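Local structure of GH18 chiitnase (Pseudoalteromonas aurantia, 6K7Z) at residues Thr138-Arg142 / Val177-Asp182. The protein probably hydrolyses the beta-1,4 linkages of chitin from within the chain, as a family 18 endochitinase. Sequence-based numbering, arbitrary orientation.
Sequences TQELR and VGQEID
Residues 138-142 form one turn of helix 130-144, closed by Arg-142 N bonding to Thr-138 O at 2.9 Å. Beside it runs 177-182, which follows on from helix 169-177, makes a 3-10 turn at 178-180 and leads through an extended Ile-181 to Asp-182, just before strand 183-187. Register is set by CA-CA distances of 7.2 Å for Gln-139 to Val-177 and 6.8 Å for Arg-142 to Glu-180. Val-177 (m) points at the helix, its CG2 4.0 Å from Thr-138 CG2 and its CG1 3.7 Å from Gln-139 NE2. Its carbonyl O accepts from Glu-180 N at 2.8 Å, forming the turn. Glu-180 (chi1 m, chi2 t) lies extended across the helix surface: OE1 comes 3.5 Å from Gln-139 CA and 3.7 Å from Arg-142 CB, and a water oxygen donates to Gln-139 O at 2.7 Å and, weakly, to Glu-180 OE1 at 3.3 Å. Arg-142, t at chi1 and p at chi2 and chi3, curls so that NE (3.0 Å) and NH2 (2.8 Å) both donate to Glu-180 O. Ile-181, its CB directed away, still brings CG1 to 3.9 Å from Thr-138 CG2. At Asp-182, OD2 takes a 2.7 Å salt bridge from Arg-142 NH2 and also accepts from Ile-152 N. This is helix-to-loop packing on the outer layer of a TIM barrel, between the helix preceding strand 151-154 and the segment leading into strand 183-187. With Arg-142 NH1 donating to Leu-145 O and Tyr-150 O, one guanidinium ties both loops entering these neighbouring parallel strands together, its charge paired with the Asp-182 carboxylate and its other hydrogen bonds taken by carbonyls, beside a small aliphatic patch.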
ATOM      1  N   THR A 138      -6.493  -1.979 -12.449  1.00 12.87           N
ATOM      2  CA  THR A 138      -7.483  -1.488 -11.496  1.00 14.30           C
ATOM      3  C   THR A 138      -8.900  -1.739 -11.995  1.00 14.36           C
ATOM      4  O   THR A 138      -9.750  -2.224 -11.240  1.00 15.62           O
ATOM      5  CB  THR A 138      -7.260  -0.002 -11.208  1.00 15.18           C
ATOM      6  OG1 THR A 138      -5.997   0.176 -10.552  1.00 12.61           O
ATOM      7  CG2 THR A 138      -8.359   0.535 -10.304  1.00 14.11           C
ATOM      8  N   GLN A 139      -9.161  -1.468 -13.278  1.00 14.98           N
ATOM      9  CA  GLN A 139     -10.502  -1.654 -13.815  1.00 16.18           C
ATOM     10  C   GLN A 139     -10.919  -3.117 -13.747  1.00 16.08           C
ATOM     11  O   GLN A 139     -12.036  -3.440 -13.327  1.00 17.23           O
ATOM     12  CB  GLN A 139     -10.561  -1.143 -15.254  1.00 17.71           C
ATOM     13  CG  GLN A 139     -10.575   0.374 -15.375  1.00 21.39           C
ATOM     14  CD  GLN A 139     -10.421   0.854 -16.809  1.00 25.44           C
ATOM     15  OE1 GLN A 139      -9.891   0.142 -17.661  1.00 26.00           O
ATOM     16  NE2 GLN A 139     -10.876   2.074 -17.077  1.00 26.17           N
ATOM     17  N   GLU A 140     -10.028  -4.019 -14.158  1.00 16.64           N
ATOM     18  CA  GLU A 140     -10.372  -5.435 -14.182  1.00 16.04           C
ATOM     19  C   GLU A 140     -10.536  -5.986 -12.776  1.00 16.79           C
ATOM     20  O   GLU A 140     -11.390  -6.845 -12.529  1.00 14.90           O
ATOM     21  CB  GLU A 140      -9.303  -6.216 -14.941  1.00 14.52           C
ATOM     22  CG  GLU A 140      -9.137  -5.783 -16.377  1.00 17.09           C
ATOM     23  CD  GLU A 140     -10.284  -6.251 -17.246  1.00 24.30           C
ATOM     24  OE1 GLU A 140     -11.167  -6.986 -16.735  1.00 23.95           O
ATOM     25  OE2 GLU A 140     -10.287  -5.902 -18.440  1.00 24.17           O
ATOM     26  N   LEU A 141      -9.722  -5.506 -11.841  1.00 14.65           N
ATOM     27  CA  LEU A 141      -9.838  -5.956 -10.461  1.00 15.44           C
ATOM     28  C   LEU A 141     -11.136  -5.460  -9.838  1.00 16.19           C
ATOM     29  O   LEU A 141     -11.832  -6.218  -9.147  1.00 19.42           O
ATOM     30  CB  LEU A 141      -8.621  -5.468  -9.678  1.00 16.02           C
ATOM     31  CG  LEU A 141      -8.039  -6.222  -8.488  1.00 22.32           C
ATOM     32  CD1 LEU A 141      -7.951  -7.708  -8.741  1.00 20.29           C
ATOM     33  CD2 LEU A 141      -6.653  -5.650  -8.205  1.00 21.50           C
ATOM     34  N   ARG A 142     -11.479  -4.194 -10.089  1.00 15.65           N
ATOM     35  CA  ARG A 142     -12.676  -3.594  -9.506  1.00 18.39           C
ATOM     36  C   ARG A 142     -13.937  -4.249 -10.041  1.00 20.24           C
ATOM     37  O   ARG A 142     -14.929  -4.378  -9.313  1.00 20.69           O
ATOM     38  CB  ARG A 142     -12.689  -2.087  -9.788  1.00 17.90           C
ATOM     39  CG  ARG A 142     -13.903  -1.350  -9.237  1.00 18.04           C
ATOM     40  CD  ARG A 142     -14.093  -1.664  -7.755  1.00 20.53           C
ATOM     41  NE  ARG A 142     -13.280  -0.800  -6.917  1.00 22.02           N
ATOM     42  CZ  ARG A 142     -12.993  -1.051  -5.644  1.00 18.61           C
ATOM     43  NH1 ARG A 142     -13.439  -2.153  -5.061  1.00 18.26           N
ATOM     44  NH2 ARG A 142     -12.255  -0.198  -4.954  1.00 17.28           N
ATOM     45  N   VAL A 177      -8.761   6.387 -13.334  1.00 15.18           N
ATOM     46  CA  VAL A 177      -9.472   5.379 -12.546  1.00 15.48           C
ATOM     47  C   VAL A 177      -9.452   5.687 -11.051  1.00 15.34           C
ATOM     48  O   VAL A 177      -9.786   4.822 -10.235  1.00 15.60           O
ATOM     49  CB  VAL A 177      -8.903   3.964 -12.782  1.00 18.21           C
ATOM     50  CG1 VAL A 177      -9.033   3.546 -14.255  1.00 21.62           C
ATOM     51  CG2 VAL A 177      -7.447   3.869 -12.275  1.00 12.90           C
ATOM     52  N   GLY A 178      -9.081   6.913 -10.676  1.00 15.72           N
ATOM     53  CA  GLY A 178      -9.062   7.264  -9.264  1.00 16.58           C
ATOM     54  C   GLY A 178     -10.371   6.989  -8.552  1.00 17.64           C
ATOM     55  O   GLY A 178     -10.380   6.635  -7.366  1.00 14.87           O
ATOM     56  N   GLN A 179     -11.494   7.129  -9.260  1.00 18.42           N
ATOM     57  CA  GLN A 179     -12.793   6.872  -8.655  1.00 19.37           C
ATOM     58  C   GLN A 179     -12.971   5.413  -8.253  1.00 18.14           C
ATOM     59  O   GLN A 179     -13.849   5.109  -7.436  1.00 19.94           O
ATOM     60  CB  GLN A 179     -13.908   7.304  -9.612  1.00 21.70           C
ATOM     61  CG  GLN A 179     -14.047   6.440 -10.867  1.00 25.15           C
ATOM     62  CD  GLN A 179     -12.984   6.706 -11.938  1.00 26.75           C
ATOM     63  OE1 GLN A 179     -12.164   7.625 -11.826  1.00 21.47           O
ATOM     64  NE2 GLN A 179     -13.012   5.899 -12.999  1.00 27.67           N
ATOM     65  N   GLU A 180     -12.154   4.507  -8.783  1.00 15.35           N
ATOM     66  CA  GLU A 180     -12.251   3.089  -8.475  1.00 15.16           C
ATOM     67  C   GLU A 180     -11.253   2.632  -7.418  1.00 17.48           C
ATOM     68  O   GLU A 180     -11.259   1.455  -7.046  1.00 17.63           O
ATOM     69  CB  GLU A 180     -12.062   2.271  -9.753  1.00 18.90           C
ATOM     70  CG  GLU A 180     -13.143   2.557 -10.787  1.00 19.96           C
ATOM     71  CD  GLU A 180     -13.001   1.726 -12.035  1.00 27.07           C
ATOM     72  OE1 GLU A 180     -12.216   0.754 -12.034  1.00 25.90           O
ATOM     73  OE2 GLU A 180     -13.684   2.048 -13.029  1.00 34.87           O
ATOM     74  N   ILE A 181     -10.392   3.522  -6.948  1.00 15.83           N
ATOM     75  CA  ILE A 181      -9.369   3.205  -5.955  1.00 13.62           C
ATOM     76  C   ILE A 181      -9.845   3.724  -4.609  1.00 14.07           C
ATOM     77  O   ILE A 181     -10.305   4.871  -4.505  1.00 14.01           O
ATOM     78  CB  ILE A 181      -8.022   3.842  -6.345  1.00 15.43           C
ATOM     79  CG1 ILE A 181      -7.500   3.228  -7.644  1.00 14.05           C
ATOM     80  CG2 ILE A 181      -7.006   3.754  -5.188  1.00 11.66           C
ATOM     81  CD1 ILE A 181      -6.272   3.930  -8.205  1.00 12.83           C
ATOM     82  N   ASP A 182      -9.715   2.904  -3.569  1.00 13.55           N
ATOM     83  CA  ASP A 182     -10.172   3.357  -2.262  1.00 14.22           C
ATOM     84  C   ASP A 182      -9.209   4.356  -1.635  1.00 14.13           C
ATOM     85  O   ASP A 182      -9.646   5.375  -1.089  1.00 15.18           O
ATOM     86  CB  ASP A 182     -10.401   2.160  -1.345  1.00 16.80           C
ATOM     87  CG  ASP A 182     -11.587   1.322  -1.794  1.00 17.95           C
ATOM     88  OD1 ASP A 182     -12.732   1.693  -1.477  1.00 21.09           O
ATOM     89  OD2 ASP A 182     -11.370   0.314  -2.468  1.00 15.68           O
TER
HETATM   90  O   HOH W   1     -13.985  -1.648 -13.474  1.00 23.80           O